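Local coordinates for methylglyoxal reductase (NADPH-dependent) (Candida albicans SC5314, PDB 6KWS), which probably reduces methylglyoxal and related carbonyl compounds with NADPH as the hydride donor, at residues A[27-33]-A[50-56]; A[126-130]-A[259-263]; A[217-222]-A[273-277]. The protein carries 1 engineered substitution. One frame throughout, in Å; residues are numbered along the deposited sequence.

Interaction 1. Residues A[27-33]-A[50-56]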
ATOM      1  N   GLN A  27       6.379  15.297 -14.464  1.00 48.42           N
ATOM      2  CA  GLN A  27       5.038  15.573 -14.951  1.00 54.94           C
ATOM      3  C   GLN A  27       4.181  14.357 -14.624  1.00 49.66           C
ATOM      4  O   GLN A  27       4.497  13.233 -15.035  1.00 47.43           O
ATOM      5  CB  GLN A  27       5.036  15.904 -16.445  1.00 55.26           C
ATOM      6  CG  GLN A  27       5.438  17.359 -16.714  1.00 67.82           C
ATOM      7  CD  GLN A  27       4.853  17.914 -18.001  1.00 84.13           C
ATOM      8  OE1 GLN A  27       5.499  17.887 -19.060  1.00 85.86           O
ATOM      9  NE2 GLN A  27       3.617  18.420 -17.919  1.00 77.62           N
ATOM     10  N   VAL A  28       3.128  14.573 -13.846  1.00 45.46           N
ATOM     11  CA  VAL A  28       2.304  13.491 -13.330  1.00 45.17           C
ATOM     12  C   VAL A  28       0.966  13.495 -14.048  1.00 39.03           C
ATOM     13  O   VAL A  28       0.320  14.540 -14.181  1.00 42.29           O
ATOM     14  CB  VAL A  28       2.117  13.608 -11.812  1.00 43.67           C
ATOM     15  CG1 VAL A  28       1.401  12.377 -11.272  1.00 37.23           C
ATOM     16  CG2 VAL A  28       3.472  13.777 -11.164  1.00 43.72           C
ATOM     17  N   ILE A  29       0.563  12.327 -14.517  1.00 36.48           N
ATOM     18  CA  ILE A  29      -0.774  12.100 -15.029  1.00 43.75           C
ATOM     19  C   ILE A  29      -1.409  11.064 -14.120  1.00 40.70           C
ATOM     20  O   ILE A  29      -1.028   9.885 -14.140  1.00 41.72           O
ATOM     21  CB  ILE A  29      -0.772  11.619 -16.482  1.00 45.00           C
ATOM     22  CG1 ILE A  29      -0.007  12.597 -17.367  1.00 46.93           C
ATOM     23  CG2 ILE A  29      -2.207  11.411 -16.966  1.00 43.50           C
ATOM     24  CD1 ILE A  29       0.368  11.993 -18.697  1.00 50.93           C
ATOM     25  N   GLY A  30      -2.359  11.487 -13.320  1.00 35.30           N
ATOM     26  CA  GLY A  30      -3.041  10.562 -12.455  1.00 36.04           C
ATOM     27  C   GLY A  30      -4.283  10.045 -13.136  1.00 38.13           C
ATOM     28  O   GLY A  30      -4.906  10.735 -13.927  1.00 43.00           O
ATOM     29  N   THR A  31      -4.636   8.806 -12.840  1.00 35.39           N
ATOM     30  CA  THR A  31      -5.926   8.318 -13.279  1.00 37.40           C
ATOM     31  C   THR A  31      -6.843   8.287 -12.072  1.00 40.82           C
ATOM     32  O   THR A  31      -6.416   7.966 -10.953  1.00 38.28           O
ATOM     33  CB  THR A  31      -5.845   6.929 -13.928  1.00 44.71           C
ATOM     34  OG1 THR A  31      -5.703   5.917 -12.920  1.00 45.90           O
ATOM     35  CG2 THR A  31      -4.692   6.852 -14.935  1.00 35.31           C
ATOM     36  N   VAL A  32      -8.095   8.657 -12.307  1.00 39.55           N
ATOM     37  CA  VAL A  32      -9.104   8.752 -11.269  1.00 41.95           C
ATOM     38  C   VAL A  32     -10.382   8.206 -11.865  1.00 39.72           C
ATOM     39  O   VAL A  32     -10.500   8.053 -13.081  1.00 43.68           O
ATOM     40  CB  VAL A  32      -9.307  10.198 -10.780  1.00 43.13           C
ATOM     41  CG1 VAL A  32      -8.091  10.661 -10.014  1.00 40.12           C
ATOM     42  CG2 VAL A  32      -9.588  11.118 -11.961  1.00 35.25           C
ATOM     43  N   ARG A  33     -11.352   7.924 -10.995  1.00 42.50           N
ATOM     44  CA  ARG A  33     -12.568   7.244 -11.430  1.00 49.08           C
ATOM     45  C   ARG A  33     -13.671   8.188 -11.884  1.00 49.23           C
ATOM     46  O   ARG A  33     -14.634   7.707 -12.494  1.00 48.26           O
ATOM     47  CB  ARG A  33     -13.153   6.329 -10.322  1.00 53.16           C
ATOM     48  CG  ARG A  33     -12.320   5.065  -9.866  1.00 60.22           C
ATOM     49  CD  ARG A  33     -10.870   5.390  -9.427  1.00 74.86           C
ATOM     50  NE  ARG A  33     -10.900   6.551  -8.533  1.00 74.77           N
ATOM     51  CZ  ARG A  33      -9.887   7.284  -8.082  1.00 75.17           C
ATOM     52  NH1 ARG A  33      -8.635   7.027  -8.388  1.00 57.66           N
ATOM     53  NH2 ARG A  33     -10.181   8.305  -7.307  1.00 65.90           N
ATOM     54  N   ASN A  50       2.482  20.881 -13.417  1.00 52.05           N
ATOM     55  CA  ASN A  50       3.000  19.529 -13.574  1.00 49.39           C
ATOM     56  C   ASN A  50       1.966  18.434 -13.324  1.00 49.66           C
ATOM     57  O   ASN A  50       2.350  17.257 -13.293  1.00 45.17           O
ATOM     58  CB  ASN A  50       4.166  19.317 -12.612  1.00 55.35           C
ATOM     59  CG  ASN A  50       5.440  19.967 -13.088  1.00 71.20           C
ATOM     60  OD1 ASN A  50       5.551  20.386 -14.253  1.00 68.05           O
ATOM     61  ND2 ASN A  50       6.424  20.059 -12.183  1.00 73.67           N
ATOM     62  N   LEU A  51       0.688  18.767 -13.129  1.00 40.49           N
ATOM     63  CA  LEU A  51      -0.280  17.792 -12.653  1.00 36.09           C
ATOM     64  C   LEU A  51      -1.510  17.807 -13.533  1.00 34.83           C
ATOM     65  O   LEU A  51      -2.040  18.875 -13.837  1.00 46.04           O
ATOM     66  CB  LEU A  51      -0.687  18.075 -11.203  1.00 38.12           C
ATOM     67  CG  LEU A  51      -1.685  17.076 -10.595  1.00 35.84           C
ATOM     68  CD1 LEU A  51      -1.146  15.643 -10.496  1.00 34.91           C
ATOM     69  CD2 LEU A  51      -2.125  17.558  -9.243  1.00 40.75           C
ATOM     70  N   SER A  52      -1.980  16.627 -13.904  1.00 35.67           N
ATOM     71  CA  SER A  52      -3.194  16.499 -14.700  1.00 38.29           C
ATOM     72  C   SER A  52      -3.709  15.080 -14.522  1.00 41.86           C
ATOM     73  O   SER A  52      -3.006  14.205 -14.004  1.00 38.54           O
ATOM     74  CB  SER A  52      -2.935  16.798 -16.173  1.00 34.38           C
ATOM     75  OG  SER A  52      -1.971  15.891 -16.688  1.00 40.72           O
ATOM     76  N   TYR A  53      -4.939  14.853 -14.982  1.00 40.83           N
ATOM     77  CA  TYR A  53      -5.581  13.568 -14.753  1.00 40.73           C
ATOM     78  C   TYR A  53      -6.362  13.095 -15.974  1.00 41.38           C
ATOM     79  O   TYR A  53      -6.798  13.890 -16.811  1.00 43.89           O
ATOM     80  CB  TYR A  53      -6.511  13.633 -13.533  1.00 38.20           C
ATOM     81  CG  TYR A  53      -7.794  14.421 -13.738  1.00 38.47           C
ATOM     82  CD1 TYR A  53      -8.960  13.791 -14.164  1.00 38.48           C
ATOM     83  CD2 TYR A  53      -7.844  15.786 -13.489  1.00 37.78           C
ATOM     84  CE1 TYR A  53     -10.140  14.494 -14.345  1.00 36.67           C
ATOM     85  CE2 TYR A  53      -9.027  16.504 -13.663  1.00 41.76           C
ATOM     86  CZ  TYR A  53     -10.176  15.848 -14.094  1.00 43.91           C
ATOM     87  OH  TYR A  53     -11.370  16.541 -14.271  1.00 44.30           O
ATOM     88  N   GLU A  54      -6.543  11.779 -16.051  1.00 43.45           N
ATOM     89  CA  GLU A  54      -7.434  11.144 -17.008  1.00 43.01           C
ATOM     90  C   GLU A  54      -8.372  10.215 -16.253  1.00 40.43           C
ATOM     91  O   GLU A  54      -8.049   9.730 -15.168  1.00 45.20           O
ATOM     92  CB  GLU A  54      -6.651  10.370 -18.079  1.00 47.70           C
ATOM     93  CG  GLU A  54      -5.685  11.230 -18.876  1.00 55.63           C
ATOM     94  CD  GLU A  54      -6.406  12.117 -19.923  1.00 68.64           C
ATOM     95  OE1 GLU A  54      -5.715  12.719 -20.769  1.00 74.30           O
ATOM     96  OE2 GLU A  54      -7.656  12.214 -19.899  1.00 67.37           O
ATOM     97  N   ILE A  55      -9.543   9.963 -16.824  1.00 44.10           N
ATOM     98  CA  ILE A  55     -10.572   9.179 -16.146  1.00 45.28           C
ATOM     99  C   ILE A  55     -10.536   7.733 -16.615  1.00 47.03           C
ATOM    100  O   ILE A  55     -10.606   7.462 -17.820  1.00 45.05           O
ATOM    101  CB  ILE A  55     -11.967   9.775 -16.363  1.00 42.78           C
ATOM    102  CG1 ILE A  55     -12.007  11.164 -15.743  1.00 34.68           C
ATOM    103  CG2 ILE A  55     -13.003   8.860 -15.746  1.00 43.18           C
ATOM    104  CD1 ILE A  55     -13.336  11.763 -15.749  1.00 36.84           C
ATOM    105  N   VAL A  56     -10.450   6.807 -15.656  1.00 44.70           N
ATOM    106  CA  VAL A  56     -10.563   5.373 -15.886  1.00 40.88           C
ATOM    107  C   VAL A  56     -11.520   4.808 -14.846  1.00 48.30           C
ATOM    108  O   VAL A  56     -11.129   4.582 -13.692  1.00 46.93           O
ATOM    109  CB  VAL A  56      -9.194   4.673 -15.802  1.00 46.23           C
ATOM    110  CG1 VAL A  56      -9.356   3.160 -15.930  1.00 45.38           C
ATOM    111  CG2 VAL A  56      -8.237   5.221 -16.847  1.00 40.12           C
TER

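Interaction 2. Residues A[126-130]-A[259-263]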
ATOM      1  N   SER A 126       1.746  -6.516  -1.620  1.00 30.77           N
ATOM      2  CA  SER A 126       1.473  -6.562  -0.196  1.00 30.79           C
ATOM      3  C   SER A 126       2.365  -7.609   0.441  1.00 36.36           C
ATOM      4  O   SER A 126       2.689  -8.626  -0.179  1.00 33.70           O
ATOM      5  CB  SER A 126       0.000  -6.889   0.099  1.00 29.77           C
ATOM      6  OG  SER A 126      -0.160  -7.327   1.444  1.00 35.69           O
ATOM      7  N   TYR A 127       2.756  -7.343   1.693  1.00 35.55           N
ATOM      8  CA  TYR A 127       3.382  -8.372   2.508  1.00 32.69           C
ATOM      9  C   TYR A 127       2.554  -9.655   2.492  1.00 34.80           C
ATOM     10  O   TYR A 127       3.101 -10.757   2.623  1.00 36.31           O
ATOM     11  CB  TYR A 127       3.553  -7.842   3.940  1.00 37.92           C
ATOM     12  CG  TYR A 127       4.205  -8.806   4.911  1.00 38.60           C
ATOM     13  CD1 TYR A 127       5.482  -9.319   4.663  1.00 39.36           C
ATOM     14  CD2 TYR A 127       3.550  -9.207   6.069  1.00 38.32           C
ATOM     15  CE1 TYR A 127       6.082 -10.202   5.541  1.00 38.07           C
ATOM     16  CE2 TYR A 127       4.145 -10.089   6.966  1.00 39.72           C
ATOM     17  CZ  TYR A 127       5.407 -10.579   6.697  1.00 44.51           C
ATOM     18  OH  TYR A 127       6.003 -11.456   7.577  1.00 47.41           O
ATOM     19  N   ALA A 128       1.237  -9.532   2.328  1.00 29.65           N
ATOM     20  CA  ALA A 128       0.390 -10.709   2.268  1.00 35.00           C
ATOM     21  C   ALA A 128       0.755 -11.634   1.116  1.00 37.80           C
ATOM     22  O   ALA A 128       0.416 -12.817   1.165  1.00 37.85           O
ATOM     23  CB  ALA A 128      -1.077 -10.298   2.148  1.00 35.92           C
ATOM     24  N   ALA A 129       1.398 -11.130   0.063  1.00 36.41           N
ATOM     25  CA  ALA A 129       1.855 -12.025  -0.991  1.00 32.10           C
ATOM     26  C   ALA A 129       3.184 -12.677  -0.649  1.00 35.76           C
ATOM     27  O   ALA A 129       3.608 -13.608  -1.346  1.00 38.30           O
ATOM     28  CB  ALA A 129       1.971 -11.281  -2.323  1.00 31.74           C
ATOM     29  N   ILE A 130       3.841 -12.227   0.413  1.00 36.18           N
ATOM     30  CA  ILE A 130       5.121 -12.781   0.816  1.00 34.65           C
ATOM     31  C   ILE A 130       4.972 -13.864   1.883  1.00 38.59           C
ATOM     32  O   ILE A 130       5.667 -14.879   1.837  1.00 40.16           O
ATOM     33  CB  ILE A 130       6.053 -11.654   1.296  1.00 30.63           C
ATOM     34  CG1 ILE A 130       6.349 -10.683   0.148  1.00 34.79           C
ATOM     35  CG2 ILE A 130       7.318 -12.260   1.811  1.00 33.73           C
ATOM     36  CD1 ILE A 130       7.502  -9.714   0.425  1.00 32.47           C
ATOM     37  N   GLN A 259      12.665  -6.544  -9.141  1.00 45.32           N
ATOM     38  CA  GLN A 259      12.760  -6.792  -7.713  1.00 48.71           C
ATOM     39  C   GLN A 259      11.377  -6.759  -7.077  1.00 46.19           C
ATOM     40  O   GLN A 259      10.483  -6.033  -7.529  1.00 42.29           O
ATOM     41  CB  GLN A 259      13.665  -5.766  -7.018  1.00 49.60           C
ATOM     42  CG  GLN A 259      15.121  -5.808  -7.461  1.00 52.93           C
ATOM     43  CD  GLN A 259      15.710  -7.208  -7.441  1.00 51.83           C
ATOM     44  OE1 GLN A 259      15.561  -7.952  -6.479  1.00 52.99           O
ATOM     45  NE2 GLN A 259      16.351  -7.583  -8.536  1.00 55.90           N
ATOM     46  N   ARG A 260      11.209  -7.578  -6.033  1.00 43.85           N
ATOM     47  CA  ARG A 260      10.119  -7.447  -5.072  1.00 39.44           C
ATOM     48  C   ARG A 260      10.675  -6.760  -3.837  1.00 40.55           C
ATOM     49  O   ARG A 260      11.572  -7.298  -3.183  1.00 47.54           O
ATOM     50  CB  ARG A 260       9.554  -8.796  -4.661  1.00 38.11           C
ATOM     51  CG  ARG A 260       8.973  -9.626  -5.750  1.00 37.35           C
ATOM     52  CD  ARG A 260       8.676 -10.967  -5.127  1.00 33.55           C
ATOM     53  NE  ARG A 260       7.318 -11.062  -4.606  1.00 37.28           N
ATOM     54  CZ  ARG A 260       6.969 -11.850  -3.592  1.00 41.99           C
ATOM     55  NH1 ARG A 260       7.892 -12.592  -2.979  1.00 35.22           N
ATOM     56  NH2 ARG A 260       5.700 -11.892  -3.189  1.00 39.75           N
ATOM     57  N   ILE A 261      10.154  -5.587  -3.508  1.00 33.84           N
ATOM     58  CA  ILE A 261      10.712  -4.798  -2.425  1.00 36.61           C
ATOM     59  C   ILE A 261       9.772  -4.899  -1.232  1.00 38.08           C
ATOM     60  O   ILE A 261       8.609  -4.477  -1.296  1.00 37.46           O
ATOM     61  CB  ILE A 261      10.965  -3.347  -2.856  1.00 34.08           C
ATOM     62  CG1 ILE A 261      12.078  -3.310  -3.898  1.00 36.24           C
ATOM     63  CG2 ILE A 261      11.495  -2.559  -1.726  1.00 38.49           C
ATOM     64  CD1 ILE A 261      11.734  -2.544  -5.129  1.00 43.82           C
ATOM     65  N   LEU A 262      10.270  -5.479  -0.151  1.00 37.21           N
ATOM     66  CA  LEU A 262       9.495  -5.593   1.076  1.00 41.32           C
ATOM     67  C   LEU A 262       9.550  -4.264   1.837  1.00 41.86           C
ATOM     68  O   LEU A 262      10.636  -3.713   2.074  1.00 46.45           O
ATOM     69  CB  LEU A 262      10.042  -6.750   1.908  1.00 39.03           C
ATOM     70  CG  LEU A 262       9.127  -7.589   2.791  1.00 42.27           C
ATOM     71  CD1 LEU A 262       9.896  -8.805   3.363  1.00 39.96           C
ATOM     72  CD2 LEU A 262       8.578  -6.722   3.903  1.00 45.13           C
ATOM     73  N   LEU A 263       8.387  -3.733   2.205  1.00 33.45           N
ATOM     74  CA  LEU A 263       8.329  -2.490   2.961  1.00 32.72           C
ATOM     75  C   LEU A 263       7.773  -2.795   4.335  1.00 35.68           C
ATOM     76  O   LEU A 263       6.565  -3.008   4.506  1.00 31.61           O
ATOM     77  CB  LEU A 263       7.522  -1.413   2.249  1.00 31.67           C
ATOM     78  CG  LEU A 263       8.681  -0.569   1.725  1.00 39.83           C
ATOM     79  CD1 LEU A 263       9.143  -1.084   0.363  1.00 40.52           C
ATOM     80  CD2 LEU A 263       8.453   0.919   1.756  1.00 37.64           C
TER

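Interaction 3. Residues A[217-222]-A[273-277]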
ATOM      1  N   ILE A 217      -6.922   0.603  12.277  1.00 50.29           N
ATOM      2  CA  ILE A 217      -6.391  -0.065  13.465  1.00 50.71           C
ATOM      3  C   ILE A 217      -6.095   0.960  14.557  1.00 51.05           C
ATOM      4  O   ILE A 217      -6.523   0.818  15.709  1.00 52.66           O
ATOM      5  CB  ILE A 217      -5.143  -0.883  13.090  1.00 49.99           C
ATOM      6  CG1 ILE A 217      -5.502  -1.804  11.930  1.00 47.97           C
ATOM      7  CG2 ILE A 217      -4.618  -1.658  14.278  1.00 43.07           C
ATOM      8  CD1 ILE A 217      -4.402  -2.699  11.501  1.00 46.32           C
ATOM      9  N   ILE A 218      -5.381   2.025  14.191  1.00 48.71           N
ATOM     10  CA  ILE A 218      -5.078   3.103  15.130  1.00 47.65           C
ATOM     11  C   ILE A 218      -6.351   3.844  15.521  1.00 53.84           C
ATOM     12  O   ILE A 218      -6.608   4.106  16.703  1.00 47.21           O
ATOM     13  CB  ILE A 218      -4.038   4.048  14.505  1.00 41.81           C
ATOM     14  CG1 ILE A 218      -2.715   3.288  14.342  1.00 42.72           C
ATOM     15  CG2 ILE A 218      -3.869   5.293  15.348  1.00 37.80           C
ATOM     16  CD1 ILE A 218      -1.694   3.960  13.474  1.00 33.91           C
ATOM     17  N   ASN A 219      -7.167   4.193  14.524  1.00 55.80           N
ATOM     18  CA  ASN A 219      -8.423   4.890  14.777  1.00 52.44           C
ATOM     19  C   ASN A 219      -9.318   4.109  15.732  1.00 53.74           C
ATOM     20  O   ASN A 219      -9.968   4.698  16.604  1.00 52.74           O
ATOM     21  CB  ASN A 219      -9.151   5.134  13.454  1.00 58.16           C
ATOM     22  CG  ASN A 219     -10.097   6.303  13.524  1.00 58.48           C
ATOM     23  OD1 ASN A 219      -9.899   7.213  14.318  1.00 59.33           O
ATOM     24  ND2 ASN A 219     -11.143   6.277  12.711  1.00 64.09           N
ATOM     25  N   SER A 220      -9.372   2.782  15.581  1.00 53.01           N
ATOM     26  CA  SER A 220     -10.275   1.996  16.408  1.00 50.04           C
ATOM     27  C   SER A 220      -9.865   2.043  17.878  1.00 52.31           C
ATOM     28  O   SER A 220     -10.727   1.950  18.762  1.00 51.89           O
ATOM     29  CB  SER A 220     -10.328   0.561  15.896  1.00 51.59           C
ATOM     30  OG  SER A 220      -9.182  -0.155  16.314  1.00 60.21           O
ATOM     31  N   ILE A 221      -8.567   2.216  18.160  1.00 51.01           N
ATOM     32  CA  ILE A 221      -8.124   2.473  19.532  1.00 46.86           C
ATOM     33  C   ILE A 221      -8.788   3.731  20.091  1.00 50.21           C
ATOM     34  O   ILE A 221      -9.226   3.757  21.248  1.00 52.49           O
ATOM     35  CB  ILE A 221      -6.593   2.601  19.604  1.00 45.48           C
ATOM     36  CG1 ILE A 221      -5.880   1.332  19.124  1.00 47.57           C
ATOM     37  CG2 ILE A 221      -6.175   2.984  20.999  1.00 42.14           C
ATOM     38  CD1 ILE A 221      -6.309   0.096  19.821  1.00 50.53           C
ATOM     39  N   LEU A 222      -8.858   4.799  19.290  1.00 48.95           N
ATOM     40  CA  LEU A 222      -9.371   6.068  19.804  1.00 48.82           C
ATOM     41  C   LEU A 222     -10.847   6.017  20.165  1.00 49.36           C
ATOM     42  O   LEU A 222     -11.326   6.924  20.847  1.00 45.46           O
ATOM     43  CB  LEU A 222      -9.147   7.197  18.793  1.00 45.25           C
ATOM     44  CG  LEU A 222      -7.685   7.484  18.470  1.00 42.56           C
ATOM     45  CD1 LEU A 222      -7.540   8.587  17.456  1.00 39.33           C
ATOM     46  CD2 LEU A 222      -6.957   7.831  19.734  1.00 47.03           C
ATOM     47  N   LEU A 273       0.263   0.334  20.281  1.00 39.50           N
ATOM     48  CA  LEU A 273      -0.377   1.581  19.882  1.00 36.31           C
ATOM     49  C   LEU A 273      -0.982   2.294  21.079  1.00 37.50           C
ATOM     50  O   LEU A 273      -0.806   3.507  21.241  1.00 37.23           O
ATOM     51  CB  LEU A 273      -1.441   1.288  18.834  1.00 39.21           C
ATOM     52  CG  LEU A 273      -0.961   0.391  17.704  1.00 34.93           C
ATOM     53  CD1 LEU A 273      -2.093   0.184  16.712  1.00 36.96           C
ATOM     54  CD2 LEU A 273       0.275   0.999  17.036  1.00 29.27           C
ATOM     55  N   VAL A 274      -1.714   1.549  21.917  1.00 37.96           N
ATOM     56  CA  VAL A 274      -2.250   2.081  23.172  1.00 39.30           C
ATOM     57  C   VAL A 274      -1.163   2.798  23.965  1.00 40.94           C
ATOM     58  O   VAL A 274      -1.306   3.975  24.322  1.00 43.14           O
ATOM     59  CB  VAL A 274      -2.891   0.961  24.003  1.00 40.96           C
ATOM     60  CG1 VAL A 274      -3.352   1.509  25.335  1.00 43.49           C
ATOM     61  CG2 VAL A 274      -4.054   0.352  23.235  1.00 43.64           C
ATOM     62  N   ASP A 275      -0.045   2.104  24.223  1.00 38.50           N
ATOM     63  CA  ASP A 275       1.054   2.686  24.998  1.00 39.27           C
ATOM     64  C   ASP A 275       1.545   4.003  24.399  1.00 41.99           C
ATOM     65  O   ASP A 275       1.749   4.984  25.128  1.00 42.15           O
ATOM     66  CB  ASP A 275       2.220   1.698  25.103  1.00 40.82           C
ATOM     67  CG  ASP A 275       1.938   0.535  26.061  1.00 53.92           C
ATOM     68  OD1 ASP A 275       0.938   0.603  26.825  1.00 56.09           O
ATOM     69  OD2 ASP A 275       2.728  -0.451  26.048  1.00 57.39           O
ATOM     70  N   ILE A 276       1.766   4.041  23.077  1.00 38.96           N
ATOM     71  CA  ILE A 276       2.230   5.272  22.441  1.00 35.18           C
ATOM     72  C   ILE A 276       1.226   6.393  22.654  1.00 41.96           C
ATOM     73  O   ILE A 276       1.600   7.530  22.977  1.00 39.90           O
ATOM     74  CB  ILE A 276       2.498   5.058  20.944  1.00 33.04           C
ATOM     75  CG1 ILE A 276       3.700   4.132  20.727  1.00 38.06           C
ATOM     76  CG2 ILE A 276       2.727   6.391  20.269  1.00 31.35           C
ATOM     77  CD1 ILE A 276       4.095   3.958  19.258  1.00 32.05           C
ATOM     78  N   ILE A 277      -0.063   6.091  22.482  1.00 39.90           N
ATOM     79  CA  ILE A 277      -1.087   7.124  22.577  1.00 40.68           C
ATOM     80  C   ILE A 277      -1.198   7.620  24.014  1.00 45.84           C
ATOM     81  O   ILE A 277      -1.192   8.834  24.270  1.00 42.13           O
ATOM     82  CB  ILE A 277      -2.428   6.592  22.032  1.00 45.66           C
ATOM     83  CG1 ILE A 277      -2.279   6.246  20.541  1.00 39.68           C
ATOM     84  CG2 ILE A 277      -3.576   7.602  22.247  1.00 36.98           C
ATOM     85  CD1 ILE A 277      -3.525   5.618  19.916  1.00 36.67           C
TER

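Interaction 1. Residues A[27-33]-A[50-56]
In the pair Val32 and Tyr53 the first torsions turn a methyl and a ring toward each other. Val32 CG1 is anti to the carbonyl carbon (chi1 -69°), which puts CG2 between the backbone N and the carbonyl carbon, and Tyr53 CG takes the same position on its own residue (chi1 72°). The two side chains stand nearly perpendicular, and Val32 CG2 lies 3.5 Å from Tyr53 CD1, oblique to the ring. Beyond that point the ring heads off from strand 27-32, and its hydroxyl is hydrogen-bonded to Asp39 OD1. Gly30, without a side chain, is the residue paired with Tyr53. On the other face, Ile29 and Glu54 run alongside one another, with Ile29 CG2 4.0 Å from Glu54 CG, while the carboxylate goes on to His72.

The frame for these contacts is a regular parallel pairing in which six backbone bonds alternate in direction. It opens with Val28 N to Asn50 O at 2.8 Å and closes with Val56 N to Val32 O at 2.9 Å. CA-H...O contacts fill the intervals, among them Ile29 CA to Ser52 O at 3.2 Å. The N-to-C directions of strands 27-32 and 51-55 differ by 31°.

Arg33, at the end of strand 27-32, is an NADPH-binding residue, as is Thr10; no NADPH is bound in this model. The pair of strands belongs to a beta-alpha-beta unit of the Rossmann fold: helix 35-44 connects them and lies against Leu51, Tyr53 and Ile55, helix 12-23 packs on Val28 and Leu51, and strand 3-7 bonds to the far edge of strand 27-32, leaving strand 51-55 outermost in the chain's main sheet.

Interaction 2. Residues A[126-130]-A[259-263]
Ile130 inserts its side chain between two residues of strand 260-269. Its CD1 rests 3.6 Å from Leu262 CG and also touches Leu262 CD1, while its CG1 lies 3.6 Å from Arg260 NH2. With CG1 anti to the carbonyl carbon (chi1 -63°) and the chain extended beyond it, one isoleucine reaches both neighbours. Ile130 and Arg260 run antiparallel alongside each other, and Ile130 CD1 sits over one face of the guanidinium, 4.3 Å above its plane and displaced toward the rim. The polar link is modest: Arg260 NH2 gives a weak hydrogen bond to Ala129 O, 3.3 Å long and bent to 145°, with the oxygen at the guanidinium edge. At the other end of the contact, Leu262 CD2 stands 4.1 Å from Tyr127 CD1, oblique to the ring.

Here a loop that follows strand 120-124 is laid against a strand of the central sheet of the extended short-chain dehydrogenase fold. The loop is coiled by short-range bonds. Ser126 OG accepts from Ala128 N at 2.8 Å, an ST turn, and Ser126 O accepts from Ala129 N.

Partners beyond the two segments hold the arginine as well, probably more firmly than the loop does. Its NE forms a salt bridge with Glu172 of helix 160-181, its NH1 is hydrogen-bonded to Glu145 O and Asp147 O, and Trp148 makes a cation-pi contact with it, which probably offsets much of the buried charge. Tyr127 OH is anchored by Glu136. Helix 160-181 also carries the NADPH-binding Lys168, whose side chain touches Ser126 and lies about 5 Å from that of Ala129.

Interaction 3. Residues A[217-222]-A[273-277]
Ile221 and Leu273 meet across two helices whose short segments run 62° apart in direction and approach to 10.5 Å between axes. The close part of the interface is built round three buried residues, Ile221, Leu273 and Ile277, each of which points at the opposing helix. In Ile221, CG1 is anti to the carbonyl carbon (chi1 -60°), leaving CG2 anti to the backbone N; this CG2 touches two partners, Ile277 CD1 at 3.9 Å and Val274 CG2 at 4.1 Å. The other branch bends back at chi2 (-55°), which sets CD1 against the same methyl of Val274, so the two arms of the isoleucine straddle that one group. The side chains of Ile221 and Val274 are set nearly perpendicular, whereas Ile277 comes in at a slant and uses the methyl at the end of its extended chain.

Leu273 is gripped at its CD1 methyl. Ile217 CG2 and Ile218 CG1 each lie 4.0 Å from it, Ile218 standing almost square to the leucine. Further back the leucine is held less closely, with its CB 4.4 Å from Ile221 CG1.

The margins differ in burial rather than in distance. Ile217 at one end and Leu222 at the other are both partly exposed and bury little surface here, each touching through a single methyl; that of Leu222 is CD2, 4.1 Å from Ile277 CD1.

Helix 323-337 bears on both partners, through Val331 at Ile218 and Val327 at Leu273, while Phe196 and Phe198 of strand 196-198 pack on Ile217 and Ile218. The result is a wholly aliphatic helix-helix junction in the C-terminal part of an extended short-chain dehydrogenase, the part that in this family typically contributes to substrate binding.

In the fold
Interactions 1 and 2 reach the same mixed sheet from opposite sides of the chain's centre, their own centres about 26 Å apart: 27-33 with 50-56 forms one border of it, whereas 259-263 belongs to a strand toward the other end. Interaction 3 lies about 34 Å from the first and about 25 Å from the second, centre to centre, and none touches another. Along the chain interaction 1 closes before the others open, while interactions 2 and 3 interlace. The first contact is thus local to the Rossmann nucleotide-binding half; interaction 2 ties a loop to the sheet, interaction 3 packs two helices together, and strand 260-269, running directly into helix 270-280, links them.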